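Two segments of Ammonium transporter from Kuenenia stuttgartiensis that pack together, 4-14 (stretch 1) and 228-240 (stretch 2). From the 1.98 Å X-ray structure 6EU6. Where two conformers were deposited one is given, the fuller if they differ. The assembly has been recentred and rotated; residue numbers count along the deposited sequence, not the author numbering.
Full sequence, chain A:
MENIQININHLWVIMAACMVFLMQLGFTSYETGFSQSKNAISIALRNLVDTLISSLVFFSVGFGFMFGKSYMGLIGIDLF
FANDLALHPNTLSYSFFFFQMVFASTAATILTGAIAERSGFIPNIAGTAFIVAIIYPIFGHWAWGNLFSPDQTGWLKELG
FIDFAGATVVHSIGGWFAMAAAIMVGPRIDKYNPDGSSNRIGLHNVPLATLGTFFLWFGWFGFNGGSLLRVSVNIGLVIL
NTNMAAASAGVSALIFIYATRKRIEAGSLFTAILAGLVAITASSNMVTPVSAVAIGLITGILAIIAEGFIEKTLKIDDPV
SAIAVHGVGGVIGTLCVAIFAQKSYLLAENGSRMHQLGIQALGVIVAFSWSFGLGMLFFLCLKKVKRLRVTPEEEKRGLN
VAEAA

Stretch 1, residues 4-14: IQININHLWVI
Stretch 2 (228-240) LLRVSVNIGLVIL

A chain that leaves one helix and enters another has a short run of backbone N-H and C=O groups with no helical partners, and a neighbouring helix can supply them from its side chains. The ammonium transporter of Kuenenia stuttgartiensis offers a compact example. Residues 4-14 are helical throughout, within a longer helix. Against them lies a connection in which Leu 229, with positive phi (60/16), is the first residue after the preceding helix to leave helical phi/psi; Arg 230 (-168/161) and Val 231 (-99/126) are extended, and by Ile 235 the chain is helical again. Ser 232, chi1 p, caps this new helix, its OG accepting a weak bond from Asn 234 N at 3.5 Å. In register, Asn 9 lies beside Arg 230, with CA atoms 4.6 Å apart, and Val 13 beside Leu 229, with CA atoms 6.0 Å apart.

Along the first helix, Gln 5 (chi1 t, chi2 p) leaves its backbone sideways, but its end reaches the connection, where NE2 gives a weak hydrogen bond to Val 231 O at 3.1 Å and 135°. The same NE2 donates to Asn 9 OD1, 2.9 Å away. Ile 8, chi1 m and chi2 t, points toward the connection and sets CG2 3.3 Å from Val 231 CG2, a tight apolar contact.

Asn 9 (chi1 m, chi2 -9°) is the centre of the polar network. Its OD1 accepts from Val 231 N at 3.0 Å and 160°, so both backbone polar groups of Val 231 are met by side chains of the helix. OD1 also lies over one face of the Arg 230 guanidinium. Asn 9 ND2 and Arg 230 NH2 are 3.2 Å apart, yet both are donors.

Trp 12 (chi1 t, chi2 -131°) has 101 Å² covered and carries the contact into the second helix. Ile 235, t at both chi angles, places CD1 over one face of the indole, 3.7 Å from the centroid of the five-membered ring of Trp 12 and 16° off its normal, a CH-pi contact. Further along, Trp 12 CH2 meets Ile 239 CD1 at 4.1 Å, while Trp 12 CB packs 3.5 Å from Val 231 CG2. Arg 230 O, 3.8 Å from Trp 12 CD1, is buried without a partner.

Val 13, chi1 t, closes the contact with CG2 3.7 Å from Leu 229 CA. The CB of Leu 229 points away, but its m,t side chain brings CD2 within 4.2 Å of Val 13 CG2.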

# COMPACT_ATOMS: atom_id res chain seq x y z
N ILE A 4 4.70 -6.68 28.23
CA ILE A 4 5.22 -5.89 27.13
C ILE A 4 5.46 -6.74 25.88
O ILE A 4 5.12 -6.27 24.77
CB ILE A 4 6.48 -5.14 27.55
CG1 ILE A 4 6.05 -4.05 28.54
CG2 ILE A 4 7.15 -4.48 26.38
CD1 ILE A 4 7.19 -3.23 29.05
N GLN A 5 6.06 -7.95 26.01
CA GLN A 5 6.19 -8.86 24.87
C GLN A 5 4.82 -9.23 24.24
O GLN A 5 4.69 -9.32 23.01
CB GLN A 5 6.99 -10.13 25.24
CG GLN A 5 7.27 -11.06 24.01
CD GLN A 5 8.28 -10.58 22.91
OE1 GLN A 5 9.40 -10.05 23.16
NE2 GLN A 5 7.88 -10.80 21.67
N ILE A 6 3.80 -9.41 25.08
CA ILE A 6 2.46 -9.69 24.56
C ILE A 6 1.96 -8.51 23.72
O ILE A 6 1.37 -8.72 22.66
CB ILE A 6 1.47 -9.97 25.68
CG1 ILE A 6 1.71 -11.38 26.27
CG2 ILE A 6 0.04 -9.90 25.15
CD1 ILE A 6 0.90 -11.67 27.55
N ASN A 7 2.21 -7.27 24.19
CA ASN A 7 1.85 -6.06 23.44
C ASN A 7 2.55 -5.95 22.08
O ASN A 7 1.93 -5.60 21.11
CB ASN A 7 2.17 -4.79 24.22
CG ASN A 7 1.17 -4.53 25.30
OD1 ASN A 7 0.14 -5.16 25.31
ND2 ASN A 7 1.48 -3.58 26.21
N ILE A 8 3.83 -6.27 22.05
CA ILE A 8 4.62 -6.26 20.81
C ILE A 8 4.05 -7.32 19.84
O ILE A 8 4.06 -7.13 18.63
CB ILE A 8 6.05 -6.62 21.21
CG1 ILE A 8 6.68 -5.42 21.90
CG2 ILE A 8 6.90 -7.05 20.07
CD1 ILE A 8 7.98 -5.78 22.61
N ASN A 9 3.59 -8.44 20.39
CA ASN A 9 3.13 -9.56 19.61
C ASN A 9 1.79 -9.22 18.97
O ASN A 9 1.57 -9.50 17.78
CB ASN A 9 2.98 -10.81 20.47
CG ASN A 9 4.28 -11.44 20.81
OD1 ASN A 9 5.36 -11.12 20.34
ND2 ASN A 9 4.20 -12.36 21.71
N HIS A 10 0.93 -8.54 19.71
CA HIS A 10 -0.28 -7.93 19.14
C HIS A 10 0.01 -6.96 18.02
O HIS A 10 -0.60 -7.03 16.98
CB HIS A 10 -1.11 -7.19 20.19
CG HIS A 10 -1.95 -8.07 21.04
ND1 HIS A 10 -3.16 -8.56 20.63
CD2 HIS A 10 -1.80 -8.49 22.31
CE1 HIS A 10 -3.70 -9.28 21.58
NE2 HIS A 10 -2.89 -9.27 22.61
N LEU A 11 0.93 -6.06 18.26
CA LEU A 11 1.27 -5.08 17.29
C LEU A 11 1.67 -5.74 15.97
O LEU A 11 1.19 -5.32 14.89
CB LEU A 11 2.38 -4.18 17.81
CG LEU A 11 2.93 -3.11 16.86
CD1 LEU A 11 1.81 -2.24 16.31
CD2 LEU A 11 3.97 -2.27 17.62
N TRP A 12 2.56 -6.75 16.04
CA TRP A 12 3.06 -7.35 14.80
C TRP A 12 1.92 -8.13 14.10
O TRP A 12 1.67 -7.95 12.89
CB TRP A 12 4.26 -8.21 15.03
CG TRP A 12 4.69 -9.03 13.81
CD1 TRP A 12 4.97 -10.37 13.78
CD2 TRP A 12 4.87 -8.56 12.46
NE1 TRP A 12 5.30 -10.76 12.53
CE2 TRP A 12 5.28 -9.68 11.70
CE3 TRP A 12 4.71 -7.30 11.81
CZ2 TRP A 12 5.53 -9.59 10.31
CZ3 TRP A 12 4.95 -7.21 10.42
CH2 TRP A 12 5.37 -8.37 9.69
N VAL A 13 1.18 -8.95 14.86
CA VAL A 13 0.15 -9.76 14.25
C VAL A 13 -0.87 -8.87 13.58
O VAL A 13 -1.35 -9.18 12.50
CB VAL A 13 -0.44 -10.74 15.28
CG1 VAL A 13 -1.66 -11.44 14.74
CG2 VAL A 13 0.63 -11.79 15.63
N ILE A 14 -1.24 -7.77 14.22
CA ILE A 14 -2.28 -6.89 13.65
C ILE A 14 -1.74 -6.13 12.44
O ILE A 14 -2.43 -6.00 11.41
CB ILE A 14 -2.98 -6.00 14.75
CG1 ILE A 14 -4.36 -5.63 14.36
CG2 ILE A 14 -2.22 -4.72 14.93
CD1 ILE A 14 -5.38 -6.74 14.40
N LEU A 228 4.42 -16.30 12.47
CA LEU A 228 5.17 -16.51 13.71
C LEU A 228 4.30 -16.28 14.94
O LEU A 228 4.52 -16.84 16.01
CB LEU A 228 6.37 -15.58 13.77
CG LEU A 228 7.46 -15.88 12.75
CD1 LEU A 228 8.57 -14.85 12.80
CD2 LEU A 228 8.06 -17.26 12.96
N LEU A 229 3.28 -15.43 14.79
CA LEU A 229 2.40 -15.08 15.89
C LEU A 229 3.13 -14.40 17.06
O LEU A 229 2.59 -14.29 18.11
CB LEU A 229 1.57 -16.27 16.34
CG LEU A 229 0.66 -16.81 15.26
CD1 LEU A 229 -0.08 -18.05 15.75
CD2 LEU A 229 -0.32 -15.77 14.75
N ARG A 230 4.35 -13.93 16.84
CA ARG A 230 5.14 -13.29 17.88
C ARG A 230 6.31 -12.61 17.19
O ARG A 230 6.62 -12.93 16.05
CB ARG A 230 5.67 -14.29 18.92
CG ARG A 230 6.90 -15.06 18.47
CD ARG A 230 7.43 -15.94 19.60
NE ARG A 230 6.89 -15.43 20.84
CZ ARG A 230 7.44 -14.45 21.55
NH1 ARG A 230 8.62 -13.90 21.18
NH2 ARG A 230 6.80 -14.05 22.64
N VAL A 231 6.94 -11.67 17.88
CA VAL A 231 8.09 -11.01 17.31
C VAL A 231 9.30 -11.64 17.88
O VAL A 231 9.43 -11.69 19.08
CB VAL A 231 8.10 -9.52 17.69
CG1 VAL A 231 9.25 -8.83 17.00
CG2 VAL A 231 6.76 -8.86 17.37
N SER A 232 10.19 -12.10 17.02
CA SER A 232 11.54 -12.57 17.41
C SER A 232 12.46 -12.18 16.28
O SER A 232 12.03 -11.74 15.22
CB SER A 232 11.62 -14.08 17.61
OG SER A 232 10.98 -14.84 16.59
N VAL A 233 13.72 -12.41 16.48
CA VAL A 233 14.74 -12.37 15.43
C VAL A 233 14.37 -13.18 14.16
O VAL A 233 14.74 -12.86 13.02
CB VAL A 233 16.08 -12.85 16.07
CG1 VAL A 233 16.32 -12.08 17.38
CG2 VAL A 233 16.05 -14.31 16.44
N ASN A 234 13.51 -14.16 14.34
CA ASN A 234 13.07 -14.97 13.23
C ASN A 234 12.25 -14.23 12.16
O ASN A 234 12.01 -14.78 11.06
CB ASN A 234 12.24 -16.14 13.76
CG ASN A 234 13.08 -17.08 14.53
OD1 ASN A 234 14.21 -17.34 14.13
ND2 ASN A 234 12.59 -17.53 15.67
N ILE A 235 11.73 -13.07 12.53
CA ILE A 235 10.86 -12.33 11.65
C ILE A 235 11.60 -11.94 10.37
O ILE A 235 11.08 -12.11 9.30
CB ILE A 235 10.33 -11.11 12.41
CG1 ILE A 235 9.25 -10.39 11.68
CG2 ILE A 235 11.45 -10.13 12.78
CD1 ILE A 235 8.72 -9.34 12.65
N GLY A 236 12.85 -11.46 10.51
CA GLY A 236 13.67 -11.11 9.34
C GLY A 236 13.97 -12.33 8.46
O GLY A 236 14.01 -12.23 7.23
N LEU A 237 14.12 -13.48 9.09
CA LEU A 237 14.41 -14.70 8.35
C LEU A 237 13.23 -15.07 7.49
O LEU A 237 13.41 -15.42 6.33
CB LEU A 237 14.78 -15.85 9.32
CG LEU A 237 14.94 -17.27 8.73
CD1 LEU A 237 16.02 -17.28 7.70
CD2 LEU A 237 15.26 -18.24 9.88
N VAL A 238 12.03 -15.03 8.08
CA VAL A 238 10.82 -15.49 7.37
C VAL A 238 10.60 -14.58 6.14
O VAL A 238 10.28 -15.02 5.04
CB VAL A 238 9.62 -15.42 8.28
CG1 VAL A 238 8.34 -15.57 7.48
CG2 VAL A 238 9.77 -16.52 9.32
N ILE A 239 10.72 -13.27 6.39
CA ILE A 239 10.48 -12.30 5.29
C ILE A 239 11.53 -12.37 4.19
O ILE A 239 11.21 -12.30 3.03
CB ILE A 239 10.32 -10.92 5.90
CG1 ILE A 239 8.94 -10.95 6.56
CG2 ILE A 239 10.41 -9.83 4.84
CD1 ILE A 239 8.43 -9.74 7.26
N LEU A 240 12.79 -12.50 4.59
CA LEU A 240 13.87 -12.71 3.64
C LEU A 240 13.65 -13.98 2.84
O LEU A 240 13.70 -13.96 1.61
CB LEU A 240 15.22 -12.76 4.37
CG LEU A 240 16.42 -13.03 3.43
CD1 LEU A 240 16.59 -11.91 2.37
CD2 LEU A 240 17.74 -13.25 4.17